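Local coordinates for protein 11S globulin (Wrightia tinctoria, PDB 5WXU) that probably serves as a seed storage protein and binds the plant hormone auxin, indole-3-acetic acid, at residues B[80-85]-B[383-388]; B[50-55]-B[73-78]; B[157-162]-B[404-409]. One frame throughout, in Å; residues are numbered along the deposited sequence.

Contact 1: B[80-85]-B[383-388]. With PO4 (phosphate ion), chain N.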
loop_
_atom_site.group_PDB
_atom_site.type_symbol
_atom_site.label_atom_id
_atom_site.label_comp_id
_atom_site.label_asym_id
_atom_site.label_seq_id
_atom_site.Cartn_x
_atom_site.Cartn_y
_atom_site.Cartn_z
ATOM N N ILE B 80 -14.599 24.408 -2.492
ATOM C CA ILE B 80 -13.940 24.665 -3.768
ATOM C C ILE B 80 -13.916 26.128 -4.132
ATOM O O ILE B 80 -14.765 26.894 -3.617
ATOM C CB ILE B 80 -14.551 23.832 -4.943
ATOM C CG1 ILE B 80 -16.009 24.143 -5.204
ATOM C CG2 ILE B 80 -14.328 22.315 -4.825
ATOM C CD1 ILE B 80 -16.096 25.021 -6.464
ATOM N N ASP B 81 -12.971 26.482 -5.003
ATOM C CA ASP B 81 -13.048 27.722 -5.812
ATOM C C ASP B 81 -13.216 27.349 -7.254
ATOM O O ASP B 81 -12.725 26.297 -7.719
ATOM C CB ASP B 81 -11.844 28.615 -5.621
ATOM C CG ASP B 81 -12.020 29.514 -4.406
ATOM O OD1 ASP B 81 -13.178 29.897 -4.078
ATOM O OD2 ASP B 81 -11.036 29.795 -3.741
ATOM N N ALA B 82 -13.917 28.214 -8.001
ATOM C CA ALA B 82 -14.095 28.043 -9.405
ATOM C C ALA B 82 -13.752 29.347 -10.153
ATOM O O ALA B 82 -14.126 30.467 -9.732
ATOM C CB ALA B 82 -15.512 27.596 -9.694
ATOM N N THR B 83 -12.944 29.194 -11.179
ATOM C CA THR B 83 -12.489 30.286 -12.038
ATOM C C THR B 83 -12.589 29.931 -13.492
ATOM O O THR B 83 -12.299 28.807 -13.898
ATOM C CB THR B 83 -11.029 30.626 -11.774
ATOM O OG1 THR B 83 -10.818 30.739 -10.374
ATOM C CG2 THR B 83 -10.616 31.981 -12.421
ATOM N N ARG B 84 -12.977 30.919 -14.317
ATOM C CA ARG B 84 -13.005 30.738 -15.799
ATOM C C ARG B 84 -11.972 31.678 -16.384
ATOM O O ARG B 84 -12.172 32.921 -16.369
ATOM C CB ARG B 84 -14.399 30.951 -16.400
ATOM C CG ARG B 84 -14.467 30.759 -17.886
ATOM C CD ARG B 84 -15.901 30.554 -18.372
ATOM N NE ARG B 84 -16.751 31.711 -18.130
ATOM C CZ ARG B 84 -18.068 31.729 -17.878
ATOM N NH1 ARG B 84 -18.825 30.612 -17.708
ATOM N NH2 ARG B 84 -18.680 32.946 -17.778
ATOM N N HIS B 85 -10.879 31.124 -16.895
ATOM C CA HIS B 85 -9.906 31.994 -17.547
ATOM C C HIS B 85 -10.150 32.004 -19.032
ATOM O O HIS B 85 -10.426 30.987 -19.618
ATOM C CB HIS B 85 -8.475 31.547 -17.284
ATOM C CG HIS B 85 -8.048 31.603 -15.867
ATOM N ND1 HIS B 85 -7.838 32.782 -15.156
ATOM C CD2 HIS B 85 -7.753 30.584 -14.993
ATOM C CE1 HIS B 85 -7.423 32.485 -13.931
ATOM N NE2 HIS B 85 -7.369 31.155 -13.805
ATOM N N GLY B 383 -22.720 27.875 -19.524
ATOM C CA GLY B 383 -21.972 28.828 -18.725
ATOM C C GLY B 383 -22.247 28.808 -17.253
ATOM O O GLY B 383 -21.554 29.485 -16.519
ATOM N N GLN B 384 -23.221 28.038 -16.782
ATOM C CA GLN B 384 -23.529 27.937 -15.405
ATOM C C GLN B 384 -22.740 26.779 -14.738
ATOM O O GLN B 384 -22.528 25.747 -15.363
ATOM C CB GLN B 384 -25.019 27.770 -15.138
ATOM C CG GLN B 384 -25.873 28.958 -15.647
ATOM C CD GLN B 384 -27.347 28.760 -15.371
ATOM O OE1 GLN B 384 -27.848 27.676 -15.535
ATOM N NE2 GLN B 384 -28.021 29.791 -14.843
ATOM N N LEU B 385 -22.411 27.013 -13.467
ATOM C CA LEU B 385 -21.901 26.028 -12.533
ATOM C C LEU B 385 -22.986 25.589 -11.562
ATOM O O LEU B 385 -23.762 26.422 -11.080
ATOM C CB LEU B 385 -20.770 26.676 -11.735
ATOM C CG LEU B 385 -19.744 25.793 -11.001
ATOM C CD1 LEU B 385 -18.756 25.207 -12.015
ATOM C CD2 LEU B 385 -19.010 26.551 -9.888
ATOM N N PHE B 386 -23.010 24.313 -11.175
ATOM C CA PHE B 386 -23.934 23.839 -10.099
ATOM C C PHE B 386 -23.293 22.792 -9.215
ATOM O O PHE B 386 -22.485 21.934 -9.725
ATOM C CB PHE B 386 -25.353 23.386 -10.566
ATOM C CG PHE B 386 -25.409 22.290 -11.571
ATOM C CD1 PHE B 386 -25.546 20.972 -11.157
ATOM C CD2 PHE B 386 -25.412 22.538 -12.932
ATOM C CE1 PHE B 386 -25.642 19.934 -12.048
ATOM C CE2 PHE B 386 -25.473 21.500 -13.835
ATOM C CZ PHE B 386 -25.642 20.181 -13.390
ATOM N N ILE B 387 -23.560 22.938 -7.920
ATOM C CA ILE B 387 -22.963 22.092 -6.879
ATOM C C ILE B 387 -24.054 21.189 -6.327
ATOM O O ILE B 387 -25.104 21.660 -5.981
ATOM C CB ILE B 387 -22.322 22.936 -5.745
ATOM C CG1 ILE B 387 -20.993 23.557 -6.152
ATOM C CG2 ILE B 387 -21.950 22.056 -4.565
ATOM C CD1 ILE B 387 -20.941 24.214 -7.426
ATOM N N ILE B 388 -23.823 19.880 -6.313
ATOM C CA ILE B 388 -24.664 18.913 -5.670
ATOM C C ILE B 388 -23.857 18.271 -4.523
ATOM O O ILE B 388 -22.948 17.472 -4.817
ATOM C CB ILE B 388 -25.202 17.851 -6.592
ATOM C CG1 ILE B 388 -26.024 18.500 -7.698
ATOM C CG2 ILE B 388 -26.146 16.962 -5.829
ATOM C CD1 ILE B 388 -26.159 17.692 -8.902
HETATM P P PO4 N . -4.383 29.731 -11.202
HETATM O O1 PO4 N . -3.259 30.480 -10.324
HETATM O O2 PO4 N . -4.012 28.866 -12.396
HETATM O O3 PO4 N . -4.927 28.579 -10.348
HETATM O O4 PO4 N . -5.689 30.498 -11.424
HETATM O O HOH W 1 -21.403 32.308 -17.173
#
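R84 grips the carbonyl oxygen of G383 by two routes, one direct and one through water. R84 NH1 donates to G383 O at 3.2 Å, and R84 NH2 to water 1 at 2.9 Å; that water donates to the same oxygen. The direct bond is bent, 140° at the hydrogen, yet it is well placed: NH1 lies in the carbonyl plane on a lone pair, and G383 O is only 11° out of the guanidinium plane, with the water at the edge of the flat group as well. A bend in the arginine chain at chi3 (63°) turns the group to this carbonyl. E66, by a salt bridge, and Y357, by its hydroxyl, further restrict its rotation.

A82 CB meets L385 CD2 at 3.7 Å. The CA atoms of A82 and L385 are 8.6 Å apart, so for this pair side chains span the gap. H85 NE2 donates to phosphate O4 at 3.0 Å; the ion, probably from the crystallisation liquor, is also bound by S96, N98, H168 and R199. A strand of the N-terminal cupin domain thus meets an edge strand of the C-terminal one, and the loop before it, by side chains reaching across, within the bicupin fold of 11S globulins.

Contact 2: B[50-55]-B[73-78]. With GOL (glycerol), chain T.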
loop_
_atom_site.group_PDB
_atom_site.type_symbol
_atom_site.label_atom_id
_atom_site.label_comp_id
_atom_site.label_asym_id
_atom_site.label_seq_id
_atom_site.Cartn_x
_atom_site.Cartn_y
_atom_site.Cartn_z
ATOM N N ASN B 50 -28.506 26.648 -6.304
ATOM C CA ASN B 50 -28.901 27.330 -7.529
ATOM C C ASN B 50 -27.729 27.179 -8.441
ATOM O O ASN B 50 -26.616 27.171 -7.971
ATOM C CB ASN B 50 -29.161 28.851 -7.313
ATOM C CG ASN B 50 -30.266 29.121 -6.312
ATOM O OD1 ASN B 50 -30.005 29.557 -5.187
ATOM N ND2 ASN B 50 -31.504 28.837 -6.695
ATOM N N PRO B 51 -27.965 27.119 -9.740
ATOM C CA PRO B 51 -26.892 27.341 -10.701
ATOM C C PRO B 51 -26.350 28.731 -10.479
ATOM O O PRO B 51 -27.107 29.669 -10.051
ATOM C CB PRO B 51 -27.591 27.228 -12.075
ATOM C CG PRO B 51 -28.928 26.656 -11.813
ATOM C CD PRO B 51 -29.277 26.986 -10.418
ATOM N N LEU B 52 -25.043 28.867 -10.677
ATOM C CA LEU B 52 -24.331 30.079 -10.282
ATOM C C LEU B 52 -23.576 30.568 -11.478
ATOM O O LEU B 52 -23.069 29.761 -12.271
ATOM C CB LEU B 52 -23.278 29.783 -9.158
ATOM C CG LEU B 52 -23.805 29.172 -7.879
ATOM C CD1 LEU B 52 -22.694 28.949 -6.871
ATOM C CD2 LEU B 52 -24.847 30.149 -7.335
ATOM N N GLU B 53 -23.414 31.891 -11.586
ATOM C CA GLU B 53 -22.552 32.507 -12.586
ATOM C C GLU B 53 -21.418 33.235 -11.886
ATOM O O GLU B 53 -21.535 33.487 -10.699
ATOM C CB GLU B 53 -23.417 33.396 -13.502
ATOM C CG GLU B 53 -24.008 32.557 -14.618
ATOM C CD GLU B 53 -24.912 33.294 -15.533
ATOM O OE1 GLU B 53 -25.427 34.376 -15.120
ATOM O OE2 GLU B 53 -25.089 32.780 -16.673
ATOM N N PRO B 54 -20.322 33.543 -12.609
ATOM C CA PRO B 54 -19.237 34.244 -11.999
ATOM C C PRO B 54 -19.652 35.614 -11.440
ATOM O O PRO B 54 -20.662 36.182 -11.876
ATOM C CB PRO B 54 -18.230 34.416 -13.111
ATOM C CG PRO B 54 -18.608 33.479 -14.187
ATOM C CD PRO B 54 -20.022 33.097 -13.980
ATOM N N ALA B 55 -18.952 36.069 -10.418
ATOM C CA ALA B 55 -19.388 37.256 -9.669
ATOM C C ALA B 55 -18.454 38.407 -9.903
ATOM O O ALA B 55 -18.757 39.499 -9.448
ATOM C CB ALA B 55 -19.481 36.975 -8.188
ATOM N N ARG B 73 -22.642 29.920 -0.189
ATOM C CA ARG B 73 -22.842 28.736 0.641
ATOM C C ARG B 73 -22.527 27.416 -0.124
ATOM O O ARG B 73 -21.884 26.520 0.442
ATOM C CB ARG B 73 -24.255 28.707 1.236
ATOM C CG ARG B 73 -24.351 29.449 2.557
ATOM C CD ARG B 73 -25.682 29.257 3.246
ATOM N NE ARG B 73 -25.926 27.941 3.881
ATOM C CZ ARG B 73 -25.307 27.449 4.961
ATOM N NH1 ARG B 73 -24.333 28.112 5.562
ATOM N NH2 ARG B 73 -25.647 26.265 5.449
ATOM N N GLU B 74 -22.968 27.327 -1.374
ATOM C CA GLU B 74 -22.656 26.162 -2.244
ATOM C C GLU B 74 -21.137 25.844 -2.281
ATOM O O GLU B 74 -20.720 24.683 -2.060
ATOM C CB GLU B 74 -23.089 26.337 -3.687
ATOM C CG GLU B 74 -24.574 26.305 -3.987
ATOM C CD GLU B 74 -25.302 27.633 -3.763
ATOM O OE1 GLU B 74 -24.739 28.578 -3.133
ATOM O OE2 GLU B 74 -26.447 27.715 -4.207
ATOM N N LEU B 75 -20.352 26.867 -2.606
ATOM C CA LEU B 75 -18.897 26.733 -2.760
ATOM C C LEU B 75 -18.212 26.463 -1.441
ATOM O O LEU B 75 -17.243 25.663 -1.373
ATOM C CB LEU B 75 -18.271 27.960 -3.423
ATOM C CG LEU B 75 -18.106 27.875 -4.926
ATOM C CD1 LEU B 75 -19.421 27.910 -5.611
ATOM C CD2 LEU B 75 -17.222 28.941 -5.543
ATOM N N GLN B 76 -18.665 27.139 -0.376
ATOM C CA GLN B 76 -18.094 26.893 0.938
ATOM C C GLN B 76 -18.361 25.489 1.395
ATOM O O GLN B 76 -17.464 24.902 1.988
ATOM C CB GLN B 76 -18.660 27.827 1.985
ATOM C CG GLN B 76 -18.352 29.255 1.682
ATOM C CD GLN B 76 -17.373 29.864 2.616
ATOM O OE1 GLN B 76 -16.407 30.530 2.180
ATOM N NE2 GLN B 76 -17.625 29.703 3.913
ATOM N N CYS B 77 -19.568 24.971 1.133
ATOM C CA CYS B 77 -19.950 23.576 1.492
ATOM C C CYS B 77 -19.072 22.555 0.704
ATOM O O CYS B 77 -18.516 21.603 1.283
ATOM C CB CYS B 77 -21.443 23.272 1.186
ATOM S SG CYS B 77 -21.869 21.514 1.150
ATOM N N ALA B 78 -18.863 22.829 -0.580
ATOM C CA ALA B 78 -18.119 21.915 -1.420
ATOM C C ALA B 78 -16.609 22.034 -1.219
ATOM O O ALA B 78 -15.858 21.121 -1.603
ATOM C CB ALA B 78 -18.437 22.133 -2.861
HETATM C C1 GOL T . -26.128 31.839 -1.208
HETATM O O1 GOL T . -24.853 31.779 -0.504
HETATM C C2 GOL T . -26.209 30.927 -2.443
HETATM O O2 GOL T . -25.122 31.263 -3.356
HETATM C C3 GOL T . -27.584 30.972 -3.161
HETATM O O3 GOL T . -28.070 29.682 -3.638
#
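L52 and L75 lie alongside each other, pointing opposite ways, with L52 CD1 touching L75 CD1 at 3.7 Å, while L52 crosses E74 at a slant with L52 CD1 4.1 Å from E74 CB. The leucine of the loop therefore lies over the base of the glutamate and the end of its neighbour on helix 73-78. E74 itself folds back: with CG beside the backbone N and a bend at chi2 (83°), its carboxylate is carried to the backbone of N50. There N50 N donates to E74 OE2 at 3.1 Å, meeting the anti lone pair, the one directed away from the other carboxylate oxygen. The angle at the hydrogen, 135°, marks this as a bent bond.

A glycerol, probably from the crystallisation liquor, bridges the polar side. Its O3 lies 2.6 Å from E74 OE2 and 2.5 Å from N50 OD1, and its O1 accepts an almost straight bond (178°) from R73 N in the first turn of the helix. With an alanine here in place of E74, CB would remain against L52, but the N50 N-H would probably lose its acceptor on the helix, and leucine packing would be left as the main tie between loop and helix.

Beyond the two segments, the C77-C44 disulfide ties down the far end of the helix, and the W68 indole N-H donates to L52 O. The chemistry is thus divided: methyl packing on one side, and on the other a carboxylate near the helix start, where the helix dipole would probably favour its negative charge.

Contact 3: B[157-162]-B[404-409]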
loop_
_atom_site.group_PDB
_atom_site.type_symbol
_atom_site.label_atom_id
_atom_site.label_comp_id
_atom_site.label_asym_id
_atom_site.label_seq_id
_atom_site.Cartn_x
_atom_site.Cartn_y
_atom_site.Cartn_z
ATOM N N GLY B 157 -11.703 19.612 -24.387
ATOM C CA GLY B 157 -12.087 18.316 -23.856
ATOM C C GLY B 157 -11.068 17.754 -22.845
ATOM O O GLY B 157 -11.384 16.803 -22.125
ATOM N N ASP B 158 -9.853 18.303 -22.832
ATOM C CA ASP B 158 -8.846 17.930 -21.838
ATOM C C ASP B 158 -9.252 18.294 -20.435
ATOM O O ASP B 158 -9.790 19.352 -20.168
ATOM C CB ASP B 158 -7.473 18.532 -22.170
ATOM C CG ASP B 158 -6.760 17.845 -23.287
ATOM O OD1 ASP B 158 -7.175 16.824 -23.752
ATOM O OD2 ASP B 158 -5.673 18.309 -23.720
ATOM N N VAL B 159 -8.970 17.379 -19.498
ATOM C CA VAL B 159 -9.100 17.650 -18.126
ATOM C C VAL B 159 -7.706 17.443 -17.623
ATOM O O VAL B 159 -7.125 16.372 -17.792
ATOM C CB VAL B 159 -10.070 16.717 -17.420
ATOM C CG1 VAL B 159 -10.105 17.035 -15.953
ATOM C CG2 VAL B 159 -11.465 16.871 -17.975
ATOM N N ILE B 160 -7.173 18.453 -16.949
ATOM C CA ILE B 160 -5.772 18.468 -16.525
ATOM C C ILE B 160 -5.760 18.507 -14.997
ATOM O O ILE B 160 -6.498 19.261 -14.396
ATOM C CB ILE B 160 -5.060 19.768 -17.012
ATOM C CG1 ILE B 160 -5.156 19.954 -18.533
ATOM C CG2 ILE B 160 -3.605 19.862 -16.604
ATOM C CD1 ILE B 160 -5.355 21.406 -18.956
ATOM N N ALA B 161 -4.898 17.728 -14.376
ATOM C CA ALA B 161 -4.850 17.593 -12.960
ATOM C C ALA B 161 -3.551 18.053 -12.450
ATOM O O ALA B 161 -2.496 17.480 -12.840
ATOM C CB ALA B 161 -5.055 16.103 -12.566
ATOM N N LEU B 162 -3.558 19.016 -11.531
ATOM C CA LEU B 162 -2.282 19.520 -10.966
ATOM C C LEU B 162 -2.273 19.593 -9.458
ATOM O O LEU B 162 -3.226 20.065 -8.849
ATOM C CB LEU B 162 -2.040 20.935 -11.492
ATOM C CG LEU B 162 -1.777 21.060 -13.008
ATOM C CD1 LEU B 162 -1.678 22.479 -13.538
ATOM C CD2 LEU B 162 -0.527 20.328 -13.381
ATOM N N GLU B 404 -24.618 19.164 -22.478
ATOM C CA GLU B 404 -23.256 18.674 -22.224
ATOM C C GLU B 404 -22.785 19.321 -20.915
ATOM O O GLU B 404 -22.899 20.535 -20.702
ATOM C CB GLU B 404 -22.258 19.007 -23.313
ATOM C CG GLU B 404 -20.876 18.327 -23.047
ATOM C CD GLU B 404 -19.866 18.771 -24.050
ATOM O OE1 GLU B 404 -19.752 19.982 -24.244
ATOM O OE2 GLU B 404 -19.278 17.936 -24.770
ATOM N N LEU B 405 -22.243 18.489 -20.021
ATOM C CA LEU B 405 -21.718 18.926 -18.738
ATOM C C LEU B 405 -20.341 18.263 -18.538
ATOM O O LEU B 405 -20.128 17.115 -18.936
ATOM C CB LEU B 405 -22.604 18.314 -17.603
ATOM C CG LEU B 405 -24.094 18.397 -17.469
ATOM C CD1 LEU B 405 -24.548 17.672 -16.223
ATOM C CD2 LEU B 405 -24.520 19.870 -17.362
ATOM N N TYR B 406 -19.466 18.967 -17.854
ATOM C CA TYR B 406 -18.253 18.424 -17.212
ATOM C C TYR B 406 -18.417 18.577 -15.693
ATOM O O TYR B 406 -18.813 19.644 -15.204
ATOM C CB TYR B 406 -17.000 19.113 -17.634
ATOM C CG TYR B 406 -16.583 18.902 -19.068
ATOM C CD1 TYR B 406 -17.216 19.597 -20.154
ATOM C CD2 TYR B 406 -15.541 18.034 -19.395
ATOM C CE1 TYR B 406 -16.817 19.386 -21.438
ATOM C CE2 TYR B 406 -15.140 17.856 -20.706
ATOM C CZ TYR B 406 -15.767 18.541 -21.716
ATOM O OH TYR B 406 -15.388 18.392 -23.013
ATOM N N THR B 407 -18.098 17.517 -14.960
ATOM C CA THR B 407 -18.269 17.465 -13.512
ATOM C C THR B 407 -16.994 17.072 -12.862
ATOM O O THR B 407 -16.281 16.228 -13.379
ATOM C CB THR B 407 -19.374 16.504 -13.142
ATOM O OG1 THR B 407 -20.588 16.954 -13.788
ATOM C CG2 THR B 407 -19.623 16.469 -11.750
ATOM N N VAL B 408 -16.671 17.793 -11.810
ATOM C CA VAL B 408 -15.495 17.491 -10.934
ATOM C C VAL B 408 -16.079 16.950 -9.682
ATOM O O VAL B 408 -17.027 17.520 -9.109
ATOM C CB VAL B 408 -14.707 18.768 -10.649
ATOM C CG1 VAL B 408 -13.630 18.496 -9.560
ATOM C CG2 VAL B 408 -14.092 19.210 -11.944
ATOM N N LYS B 409 -15.479 15.858 -9.138
ATOM C CA LYS B 409 -16.016 15.280 -7.896
ATOM C C LYS B 409 -14.905 15.176 -6.890
ATOM O O LYS B 409 -13.741 14.935 -7.267
ATOM C CB LYS B 409 -16.665 13.920 -8.112
ATOM C CG LYS B 409 -17.920 13.974 -8.966
ATOM C CD LYS B 409 -18.617 12.648 -9.061
ATOM C CE LYS B 409 -19.737 12.792 -10.089
ATOM N NZ LYS B 409 -20.725 11.686 -9.904
#
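The ring of Y406 reaches across to G157 and V159, and it supplies nearly all of the contact from its side. Its hydroxyl makes the closest approach, Y406 OH lying 3.4 Å from G157 CA. Y406 CE2 is 4.2 Å from G157 O, and Y406 CD2 is 4.5 Å from V159 CG2. Both the carbonyl oxygen and the valine methyl approach the ring obliquely. Since the segments share no hydrogen bond, they are joined purely by van der Waals packing, with the aromatic side chain bridging CA atoms 9.1 Å apart at G157 and Y406.

One side-chain torsion and one backbone angle shape this fit. In Y406, CG stands beside the backbone N (chi1 -68°), which sends the ring out from its strand toward the turn at the start of strand 158-162. In G157, phi is 101°, and at its backbone angles a CB would press on the carbonyl oxygen of the preceding residue; such an atom would also lie 3.9 Å from Y406 OH.

The next shell fixes both partners. The backbone of G157 is hydrogen-bonded to V106 and L299, while D158 turns away to a salt bridge with K296 and a hydrogen bond with N298. On the tyrosine's side, E404 forms salt bridges with R335 and R360. The Y406 side chain touches R335, T359 and, from the other sheet, I105, so the charged network runs alongside the aromatic contact.

Strand 158-162 runs between strands 102-108 and 296-298 in one antiparallel sheet, and strand 402-409 lies between 332-338 and 354-359 in another. The tyrosine spans from one sheet to the other, close to the centre of the chain.

Overall arrangement
Contacts 1 and 3 join the same two antiparallel sheets, one from each cupin domain, whereas contact 2 stays within the N-terminal cupin range. Contact 3 is wholly buried, its centre about 5 Å from that of the chain, and relies on packing alone. Contacts 1 and 2 are only partly buried and mix apolar packing with polar bonds, by an arginine and a carboxylate respectively. Their centres are about 7 Å apart, and L52 N probably donates to L385 O at 2.8 Å, tying the loop to the edge of the C-terminal sheet. Contacts 1 and 3 touch where F386 CZ meets L405 CD1 at 3.9 Å. Contacts 2 and 3 do not touch, their centres being about 17 Å apart.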